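Long-range contacts in phosphate-binding protein (Xanthomonas axonopodis pv. citri, PDB 5UB3), which probably serves as the periplasmic sensor of a receptor–diguanylate cyclase pair, a phosphonate-type substrate-binding protein captured here with a chloride ion: residues Y27-I37 and A223-L232; G77-G88 and P210-T218. One frame throughout, in Å; residues are numbered along the deposited sequence.

Contact 1: Y27-I37 and A223-L232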
loop_
_atom_site.group_PDB
_atom_site.type_symbol
_atom_site.label_atom_id
_atom_site.label_comp_id
_atom_site.label_asym_id
_atom_site.label_seq_id
_atom_site.Cartn_x
_atom_site.Cartn_y
_atom_site.Cartn_z
ATOM N N TYR A 27 10.272 14.748 14.664
ATOM C CA TYR A 27 11.299 13.963 15.353
ATOM C C TYR A 27 12.581 13.814 14.495
ATOM O O TYR A 27 13.721 13.985 14.995
ATOM C CB TYR A 27 10.707 12.612 15.746
ATOM C CG TYR A 27 11.712 11.713 16.357
ATOM C CD1 TYR A 27 12.491 10.889 15.549
ATOM C CD2 TYR A 27 11.923 11.700 17.741
ATOM C CE1 TYR A 27 13.455 10.065 16.092
ATOM C CE2 TYR A 27 12.873 10.857 18.294
ATOM C CZ TYR A 27 13.631 10.043 17.463
ATOM O OH TYR A 27 14.594 9.190 17.923
ATOM N N VAL A 28 12.414 13.542 13.203
ATOM C CA VAL A 28 13.571 13.245 12.331
ATOM C C VAL A 28 14.465 14.488 12.064
ATOM O O VAL A 28 15.697 14.438 12.173
ATOM C CB VAL A 28 13.059 12.626 11.010
ATOM C CG1 VAL A 28 14.071 12.647 9.900
ATOM C CG2 VAL A 28 12.586 11.199 11.306
ATOM N N VAL A 29 13.815 15.589 11.726
ATOM C CA VAL A 29 14.489 16.798 11.193
ATOM C C VAL A 29 15.606 17.301 12.087
ATOM O O VAL A 29 16.772 17.408 11.631
ATOM C CB VAL A 29 13.466 17.886 10.767
ATOM C CG1 VAL A 29 14.091 19.295 10.522
ATOM C CG2 VAL A 29 12.757 17.454 9.500
ATOM N N PRO A 30 15.305 17.529 13.361
ATOM C CA PRO A 30 16.425 17.978 14.210
ATOM C C PRO A 30 17.572 17.004 14.264
ATOM O O PRO A 30 18.728 17.416 14.416
ATOM C CB PRO A 30 15.810 18.069 15.584
ATOM C CG PRO A 30 14.350 18.222 15.361
ATOM C CD PRO A 30 14.009 17.597 14.051
ATOM N N ARG A 31 17.279 15.716 14.127
ATOM C CA ARG A 31 18.337 14.710 14.196
ATOM C C ARG A 31 19.139 14.530 12.925
ATOM O O ARG A 31 20.029 13.689 12.879
ATOM C CB ARG A 31 17.756 13.383 14.680
ATOM C CG ARG A 31 17.325 13.520 16.115
ATOM C CD ARG A 31 16.256 12.491 16.499
ATOM N NE ARG A 31 15.936 12.618 17.938
ATOM C CZ ARG A 31 15.055 13.466 18.482
ATOM N NH1 ARG A 31 14.345 14.332 17.749
ATOM N NH2 ARG A 31 14.876 13.443 19.808
ATOM N N MET A 32 18.890 15.365 11.916
ATOM C CA MET A 32 19.597 15.285 10.656
ATOM C C MET A 32 20.417 16.560 10.417
ATOM O O MET A 32 20.865 16.785 9.300
ATOM C CB MET A 32 18.585 15.210 9.511
ATOM C CG MET A 32 17.514 14.120 9.564
ATOM S SD MET A 32 18.034 12.675 8.674
ATOM C CE MET A 32 18.302 13.141 6.974
ATOM N N ARG A 33 20.593 17.407 11.426
ATOM C CA ARG A 33 21.293 18.683 11.201
ATOM C C ARG A 33 22.682 18.524 10.696
ATOM O O ARG A 33 23.156 19.308 9.880
ATOM C CB ARG A 33 21.356 19.535 12.460
ATOM C CG ARG A 33 21.562 20.976 12.046
ATOM C CD ARG A 33 21.851 21.874 13.212
ATOM N NE ARG A 33 22.112 23.196 12.672
ATOM C CZ ARG A 33 21.166 24.037 12.262
ATOM N NH1 ARG A 33 19.856 23.738 12.324
ATOM N NH2 ARG A 33 21.546 25.201 11.783
ATOM N N GLU A 34 23.330 17.469 11.164
ATOM C CA GLU A 34 24.708 17.214 10.812
ATOM C C GLU A 34 24.867 16.771 9.334
ATOM O O GLU A 34 25.987 16.744 8.834
ATOM C CB GLU A 34 25.355 16.284 11.859
ATOM C CG GLU A 34 25.199 14.778 11.631
ATOM C CD GLU A 34 24.122 14.054 12.440
ATOM O OE1 GLU A 34 22.890 14.362 12.251
ATOM O OE2 GLU A 34 24.547 13.127 13.200
ATOM N N VAL A 35 23.761 16.497 8.610
ATOM C CA VAL A 35 23.876 16.262 7.154
ATOM C C VAL A 35 23.226 17.371 6.352
ATOM O O VAL A 35 22.882 17.186 5.191
ATOM C CB VAL A 35 23.351 14.875 6.726
ATOM C CG1 VAL A 35 24.240 13.760 7.278
ATOM C CG2 VAL A 35 21.911 14.669 7.169
ATOM N N GLY A 36 23.108 18.541 6.958
ATOM C CA GLY A 36 22.689 19.705 6.244
ATOM C C GLY A 36 21.180 19.928 6.291
ATOM O O GLY A 36 20.717 20.910 5.759
ATOM N N ILE A 37 20.400 19.047 6.929
ATOM C CA ILE A 37 18.918 19.273 6.988
ATOM C C ILE A 37 18.615 20.277 8.080
ATOM O O ILE A 37 19.061 20.109 9.191
ATOM C CB ILE A 37 18.148 17.981 7.203
ATOM C CG1 ILE A 37 18.391 17.036 6.008
ATOM C CG2 ILE A 37 16.682 18.219 7.440
ATOM C CD1 ILE A 37 17.965 17.537 4.638
ATOM N N ALA A 223 24.783 11.033 2.064
ATOM C CA ALA A 223 24.925 11.309 3.536
ATOM C C ALA A 223 23.541 11.528 4.214
ATOM O O ALA A 223 23.287 11.136 5.355
ATOM C CB ALA A 223 25.830 12.490 3.781
ATOM N N VAL A 224 22.633 12.116 3.471
ATOM C CA VAL A 224 21.270 12.323 3.973
ATOM C C VAL A 224 20.610 10.971 4.069
ATOM O O VAL A 224 20.013 10.657 5.071
ATOM C CB VAL A 224 20.491 13.312 3.089
ATOM C CG1 VAL A 224 19.038 13.446 3.511
ATOM C CG2 VAL A 224 21.148 14.686 3.168
ATOM N N GLU A 225 20.758 10.181 3.013
ATOM C CA GLU A 225 20.207 8.850 2.990
ATOM C C GLU A 225 20.695 8.012 4.179
ATOM O O GLU A 225 19.915 7.387 4.876
ATOM C CB GLU A 225 20.467 8.156 1.664
ATOM C CG GLU A 225 19.944 6.736 1.699
ATOM C CD GLU A 225 19.884 6.050 0.371
ATOM O OE1 GLU A 225 19.883 6.668 -0.676
ATOM O OE2 GLU A 225 19.866 4.844 0.375
ATOM N N GLN A 226 22.003 8.020 4.391
ATOM C CA GLN A 226 22.621 7.203 5.412
ATOM C C GLN A 226 22.166 7.595 6.809
ATOM O O GLN A 226 21.901 6.743 7.671
ATOM C CB GLN A 226 24.150 7.276 5.216
ATOM C CG GLN A 226 25.004 6.738 6.350
ATOM C CD GLN A 226 26.488 6.933 6.002
ATOM O OE1 GLN A 226 27.023 8.058 6.068
ATOM N NE2 GLN A 226 27.143 5.848 5.578
ATOM N N ARG A 227 22.024 8.903 7.008
ATOM C CA ARG A 227 21.689 9.428 8.315
ATOM C C ARG A 227 20.202 9.217 8.572
ATOM O O ARG A 227 19.815 8.885 9.675
ATOM C CB ARG A 227 22.017 10.926 8.355
ATOM C CG ARG A 227 21.618 11.624 9.634
ATOM C CD ARG A 227 22.441 11.127 10.841
ATOM N NE ARG A 227 21.832 11.632 12.079
ATOM C CZ ARG A 227 21.970 11.088 13.299
ATOM N NH1 ARG A 227 22.710 9.982 13.490
ATOM N NH2 ARG A 227 21.346 11.652 14.338
ATOM N N LEU A 228 19.378 9.430 7.548
ATOM C CA LEU A 228 17.946 9.102 7.680
ATOM C C LEU A 228 17.725 7.667 8.178
ATOM O O LEU A 228 16.918 7.445 9.085
ATOM C CB LEU A 228 17.190 9.260 6.367
ATOM C CG LEU A 228 15.663 9.121 6.412
ATOM C CD1 LEU A 228 14.963 10.013 7.448
ATOM C CD2 LEU A 228 15.131 9.439 5.025
ATOM N N ARG A 229 18.431 6.736 7.549
ATOM C CA ARG A 229 18.367 5.325 7.869
ATOM C C ARG A 229 18.745 5.150 9.331
ATOM O O ARG A 229 18.050 4.505 10.078
ATOM C CB ARG A 229 19.303 4.511 6.964
ATOM C CG ARG A 229 19.011 3.030 7.130
ATOM C CD ARG A 229 19.846 2.072 6.333
ATOM N NE ARG A 229 19.611 2.199 4.903
ATOM C CZ ARG A 229 20.357 2.930 4.087
ATOM N NH1 ARG A 229 21.360 3.650 4.578
ATOM N NH2 ARG A 229 20.119 2.929 2.768
ATOM N N VAL A 230 19.857 5.756 9.728
ATOM C CA VAL A 230 20.307 5.636 11.116
ATOM C C VAL A 230 19.232 6.210 12.005
ATOM O O VAL A 230 18.813 5.539 13.009
ATOM C CB VAL A 230 21.692 6.273 11.317
ATOM C CG1 VAL A 230 22.066 6.306 12.796
ATOM C CG2 VAL A 230 22.747 5.481 10.545
ATOM N N VAL A 231 18.698 7.372 11.642
ATOM C CA VAL A 231 17.748 8.000 12.571
ATOM C C VAL A 231 16.469 7.138 12.748
ATOM O O VAL A 231 15.952 6.965 13.848
ATOM C CB VAL A 231 17.384 9.414 12.096
ATOM C CG1 VAL A 231 16.212 9.954 12.865
ATOM C CG2 VAL A 231 18.578 10.337 12.229
ATOM N N LEU A 232 15.945 6.617 11.647
ATOM C CA LEU A 232 14.746 5.797 11.727
ATOM C C LEU A 232 14.995 4.499 12.515
ATOM O O LEU A 232 14.213 4.136 13.404
ATOM C CB LEU A 232 14.242 5.494 10.299
ATOM C CG LEU A 232 13.637 6.761 9.714
ATOM C CD1 LEU A 232 13.267 6.523 8.266
ATOM C CD2 LEU A 232 12.456 7.303 10.521
HETATM O O HOH W 1 16.482 8.145 16.270
#

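Contact 2: G77-G88 and P210-T218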
loop_
_atom_site.group_PDB
_atom_site.type_symbol
_atom_site.label_atom_id
_atom_site.label_comp_id
_atom_site.label_asym_id
_atom_site.label_seq_id
_atom_site.Cartn_x
_atom_site.Cartn_y
_atom_site.Cartn_z
ATOM N N GLY A 77 11.657 4.423 -11.639
ATOM C CA GLY A 77 13.014 4.985 -11.515
ATOM C C GLY A 77 13.172 6.146 -10.547
ATOM O O GLY A 77 14.216 6.806 -10.529
ATOM N N SER A 78 12.164 6.370 -9.717
ATOM C CA SER A 78 12.083 7.572 -8.937
ATOM C C SER A 78 12.446 7.402 -7.420
ATOM O O SER A 78 12.695 8.391 -6.716
ATOM C CB SER A 78 10.713 8.162 -9.163
ATOM O OG SER A 78 9.689 7.387 -8.581
ATOM N N ALA A 79 12.609 6.165 -6.972
ATOM C CA ALA A 79 12.900 5.862 -5.590
ATOM C C ALA A 79 13.470 4.440 -5.358
ATOM O O ALA A 79 13.264 3.527 -6.166
ATOM C CB ALA A 79 11.651 6.043 -4.798
ATOM N N HIS A 80 14.134 4.255 -4.226
ATOM C CA HIS A 80 14.708 2.951 -3.880
ATOM C C HIS A 80 14.494 2.699 -2.400
ATOM O O HIS A 80 14.342 3.650 -1.638
ATOM C CB HIS A 80 16.198 2.872 -4.269
ATOM C CG HIS A 80 17.022 3.961 -3.657
ATOM N ND1 HIS A 80 17.110 5.213 -4.218
ATOM C CD2 HIS A 80 17.806 3.985 -2.561
ATOM C CE1 HIS A 80 17.862 5.992 -3.459
ATOM N NE2 HIS A 80 18.309 5.268 -2.459
ATOM N N PRO A 81 14.509 1.434 -1.981
ATOM C CA PRO A 81 14.235 1.145 -0.576
ATOM C C PRO A 81 15.308 1.626 0.402
ATOM O O PRO A 81 16.482 1.529 0.092
ATOM C CB PRO A 81 14.122 -0.391 -0.554
ATOM C CG PRO A 81 13.846 -0.796 -1.975
ATOM C CD PRO A 81 14.476 0.220 -2.837
ATOM N N LEU A 82 14.892 2.149 1.545
ATOM C CA LEU A 82 15.773 2.582 2.599
ATOM C C LEU A 82 15.761 1.563 3.729
ATOM O O LEU A 82 16.831 1.148 4.181
ATOM C CB LEU A 82 15.261 3.890 3.172
ATOM C CG LEU A 82 16.129 4.523 4.266
ATOM C CD1 LEU A 82 17.208 5.313 3.612
ATOM C CD2 LEU A 82 15.276 5.417 5.137
ATOM N N LEU A 83 14.556 1.232 4.205
ATOM C CA LEU A 83 14.300 0.375 5.372
ATOM C C LEU A 83 13.043 -0.415 5.133
ATOM O O LEU A 83 12.148 0.073 4.466
ATOM C CB LEU A 83 14.087 1.202 6.658
ATOM C CG LEU A 83 15.321 1.859 7.252
ATOM C CD1 LEU A 83 14.963 2.817 8.365
ATOM C CD2 LEU A 83 16.319 0.790 7.681
ATOM N N MET A 84 12.972 -1.653 5.601
ATOM C CA MET A 84 11.712 -2.383 5.646
ATOM C C MET A 84 10.982 -1.941 6.899
ATOM O O MET A 84 11.593 -1.684 7.921
ATOM C CB MET A 84 11.903 -3.912 5.646
ATOM C CG MET A 84 12.658 -4.433 4.469
ATOM S SD MET A 84 11.980 -4.010 2.862
ATOM C CE MET A 84 10.355 -4.806 2.997
ATOM N N THR A 85 9.667 -1.820 6.797
ATOM C CA THR A 85 8.848 -1.202 7.807
ATOM C C THR A 85 7.840 -2.198 8.332
ATOM O O THR A 85 7.172 -2.909 7.559
ATOM C CB THR A 85 8.165 0.073 7.267
ATOM O OG1 THR A 85 9.193 0.885 6.705
ATOM C CG2 THR A 85 7.388 0.830 8.304
ATOM N N GLU A 86 7.730 -2.213 9.663
ATOM C CA GLU A 86 6.790 -3.087 10.366
ATOM C C GLU A 86 5.708 -2.186 10.876
ATOM O O GLU A 86 5.977 -1.185 11.570
ATOM C CB GLU A 86 7.528 -3.754 11.539
ATOM C CG GLU A 86 6.723 -4.822 12.227
ATOM C CD GLU A 86 7.438 -5.275 13.492
ATOM O OE1 GLU A 86 8.411 -6.074 13.355
ATOM O OE2 GLU A 86 7.013 -4.766 14.562
ATOM N N ARG A 87 4.478 -2.521 10.544
ATOM C CA ARG A 87 3.332 -1.789 11.003
ATOM C C ARG A 87 2.393 -2.684 11.826
ATOM O O ARG A 87 2.101 -3.835 11.475
ATOM C CB ARG A 87 2.588 -1.201 9.811
ATOM C CG ARG A 87 3.351 -0.120 9.052
ATOM C CD ARG A 87 2.563 0.397 7.882
ATOM N NE ARG A 87 3.297 1.414 7.129
ATOM C CZ ARG A 87 2.889 1.929 5.967
ATOM N NH1 ARG A 87 1.723 1.543 5.370
ATOM N NH2 ARG A 87 3.678 2.851 5.406
ATOM N N GLY A 88 1.884 -2.113 12.903
ATOM C CA GLY A 88 1.074 -2.850 13.870
ATOM C C GLY A 88 1.629 -4.180 14.312
ATOM O O GLY A 88 0.880 -5.122 14.412
ATOM N N PRO A 210 6.126 -8.560 2.172
ATOM C CA PRO A 210 6.384 -7.564 3.153
ATOM C C PRO A 210 5.410 -6.426 2.990
ATOM O O PRO A 210 5.079 -6.027 1.899
ATOM C CB PRO A 210 7.800 -7.101 2.902
ATOM C CG PRO A 210 8.282 -7.833 1.743
ATOM C CD PRO A 210 7.164 -8.643 1.149
ATOM N N ARG A 211 5.008 -5.938 4.125
ATOM C CA ARG A 211 3.933 -5.009 4.282
ATOM C C ARG A 211 4.239 -3.585 3.839
ATOM O O ARG A 211 3.452 -2.935 3.144
ATOM C CB ARG A 211 3.650 -5.028 5.769
ATOM C CG ARG A 211 2.698 -4.006 6.157
ATOM C CD ARG A 211 1.766 -4.492 7.184
ATOM N NE ARG A 211 0.668 -3.572 7.107
ATOM C CZ ARG A 211 -0.159 -3.334 8.100
ATOM N NH1 ARG A 211 -0.041 -3.960 9.280
ATOM N NH2 ARG A 211 -1.115 -2.455 7.882
ATOM N N ALA A 212 5.373 -3.051 4.277
ATOM C CA ALA A 212 5.654 -1.633 3.990
ATOM C C ALA A 212 7.120 -1.403 3.986
ATOM O O ALA A 212 7.868 -2.262 4.447
ATOM C CB ALA A 212 4.969 -0.725 4.972
ATOM N N VAL A 213 7.513 -0.247 3.435
ATOM C CA VAL A 213 8.918 0.044 3.175
ATOM C C VAL A 213 9.050 1.547 3.134
ATOM O O VAL A 213 8.188 2.270 2.611
ATOM C CB VAL A 213 9.388 -0.610 1.863
ATOM C CG1 VAL A 213 8.543 -0.213 0.704
ATOM C CG2 VAL A 213 10.849 -0.333 1.521
ATOM N N GLU A 214 10.160 2.037 3.671
ATOM C CA GLU A 214 10.558 3.423 3.508
ATOM C C GLU A 214 11.342 3.540 2.213
ATOM O O GLU A 214 12.333 2.821 1.990
ATOM C CB GLU A 214 11.454 3.837 4.720
ATOM C CG GLU A 214 10.771 3.575 6.053
ATOM C CD GLU A 214 9.393 4.196 6.090
ATOM O OE1 GLU A 214 9.342 5.414 5.881
ATOM O OE2 GLU A 214 8.380 3.476 6.308
ATOM N N MET A 215 10.946 4.474 1.367
ATOM C CA MET A 215 11.628 4.712 0.122
ATOM C C MET A 215 12.187 6.106 0.127
ATOM O O MET A 215 11.596 7.037 0.696
ATOM C CB MET A 215 10.711 4.592 -1.072
ATOM C CG MET A 215 9.885 3.324 -1.153
ATOM S SD MET A 215 10.855 1.879 -1.667
ATOM C CE MET A 215 11.107 2.191 -3.382
ATOM N N VAL A 216 13.326 6.253 -0.525
ATOM C CA VAL A 216 13.887 7.577 -0.733
ATOM C C VAL A 216 14.146 7.796 -2.172
ATOM O O VAL A 216 14.430 6.867 -2.962
ATOM C CB VAL A 216 15.172 7.875 0.057
ATOM C CG1 VAL A 216 14.889 7.921 1.554
ATOM C CG2 VAL A 216 16.289 6.919 -0.322
ATOM N N ARG A 217 14.124 9.064 -2.534
ATOM C CA ARG A 217 14.211 9.397 -3.913
ATOM C C ARG A 217 15.572 9.079 -4.494
ATOM O O ARG A 217 16.609 9.236 -3.865
ATOM C CB ARG A 217 13.884 10.846 -4.155
ATOM C CG ARG A 217 14.909 11.824 -3.651
ATOM C CD ARG A 217 14.551 13.179 -4.207
ATOM N NE ARG A 217 15.452 14.157 -3.666
ATOM C CZ ARG A 217 16.634 14.484 -4.196
ATOM N NH1 ARG A 217 17.110 13.921 -5.303
ATOM N NH2 ARG A 217 17.358 15.388 -3.584
ATOM N N THR A 218 15.494 8.728 -5.774
ATOM C CA THR A 218 16.639 8.697 -6.663
ATOM C C THR A 218 17.390 9.988 -6.527
ATOM O O THR A 218 16.798 11.103 -6.552
ATOM C CB THR A 218 16.157 8.617 -8.091
ATOM O OG1 THR A 218 15.360 7.448 -8.267
ATOM C CG2 THR A 218 17.367 8.648 -9.127
HETATM O O HOH W 2 16.134 5.450 -6.744
HETATM O O HOH W 3 -0.896 -0.488 5.510
#

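Contact 1: Y27-I37 and A223-L232
The CA atoms of V28, M32 and V35 lie nearest those of V231, R227 and V224, so Y27-I37 runs antiparallel to A223-L232, with CA atoms 5.7 Å apart where V35 passes V224 and 6.7 Å where V28 passes V231. The first segment carries the end of helix 14-28 and then turns, with a short 3-10 piece at 33-34, whereas the second is helical throughout. R227 reaches across to the backbone of R31. Its NE and NH2 both bond R31 O, 2.8 Å from each, in a side-on grip with the oxygen lying practically in the guanidinium plane. A bend at chi2 (67°) in R227 turns the guanidinium toward this carbonyl. E34 OE1 forms a salt bridge to R227 NE at 2.9 Å, while E34 OE2 sits over one guanidinium face; the carboxylate plane is turned 55° from that of the guanidinium. V231 CG2 packs on the opposite face, near the rim. The link illustrates how a binding protein of this type, built as two alpha/beta lobes, can join sequence-distant parts of one lobe: the turn after an early helix is held by a helix whose nearest residue, A223, follows I37 by 186 positions. Beneath the polar grip lies an apolar layer. M32, folded back at chi2 and chi3, brings CE to 3.6 Å from V224 CG1 and lays SD beside the L228 backbone. V35 spreads its two methyls over R227 CB, and V35 CG1 also meets A223 CB. V28 divides its branches, CG1 touching L228 CD1 at 3.7 Å and CG2 touching both V231 CG1 and L232 CD2; W62 of strand 62-66 packs against V28, L228 and L232. Near V231, the Y27 hydroxyl shares a water with V231 O and also bonds D238, while R31 NE lies over one face of the Y27 ring.

Contact 2: G77-G88 and P210-T218
H80 lays one face of its imidazole over V216 O, and its NE2, hydrogen-bonded to E225 of helix 222-235, comes to 3.4 Å from V216 CG2. Its ND1 shares a water with T218 OG1, and T218 OG1 in turn donates to G77 O at 2.6 Å, tying the Schellman turn that ends helix 67-75 to the residue just after the C-terminal end of the partner strand. The strands are antiparallel, and a classic beta bulge shifts their register: L82 and L83 both face E214, with L82 N bonding E214 O and E214 N bonding L83 O. Beyond it, T85 OG1 donates to the anti lone pair of E214 OE2 at 2.7 Å. S64 also bonds that oxygen and W62 bonds OE1, so both carboxylate oxygens have partners. Two residues on, R87, extended from CG to NE, lays one guanidinium face over A212 CB, and its NH2 bonds S64. P81 lies alongside M215, both pointing the same way, and M84 CE presses on P210 CB. V213 and M215 meet helix 67-75, whereas L82, L83 and V216 pack against helix 222-235; strand 251-255 pairs with the other edge of 79-87, and strand 62-66 with 209-217.

How the contacts relate
Contact 2 is nested along the chain within the loop closed by contact 1, and their centres lie 16 Å apart. Strand 209-217 is followed, after a short connection, by helix 222-235, so the second segments of both contacts are successive elements. That helix has two working sides: one meets 27-37, the other settles on strand 79-87. There E225 OE1 probably bonds H80 NE2 at 2.8 Å, R229 NE probably bonds L82 O at 3.1 Å, and L232 CB packs 3.4 Å from L83 CD1. The general lesson is that one helix can join a peripheral turn to the central strands. The centre of contact 1 lies about 25 Å from the chain centre, that of contact 2 about 11 Å.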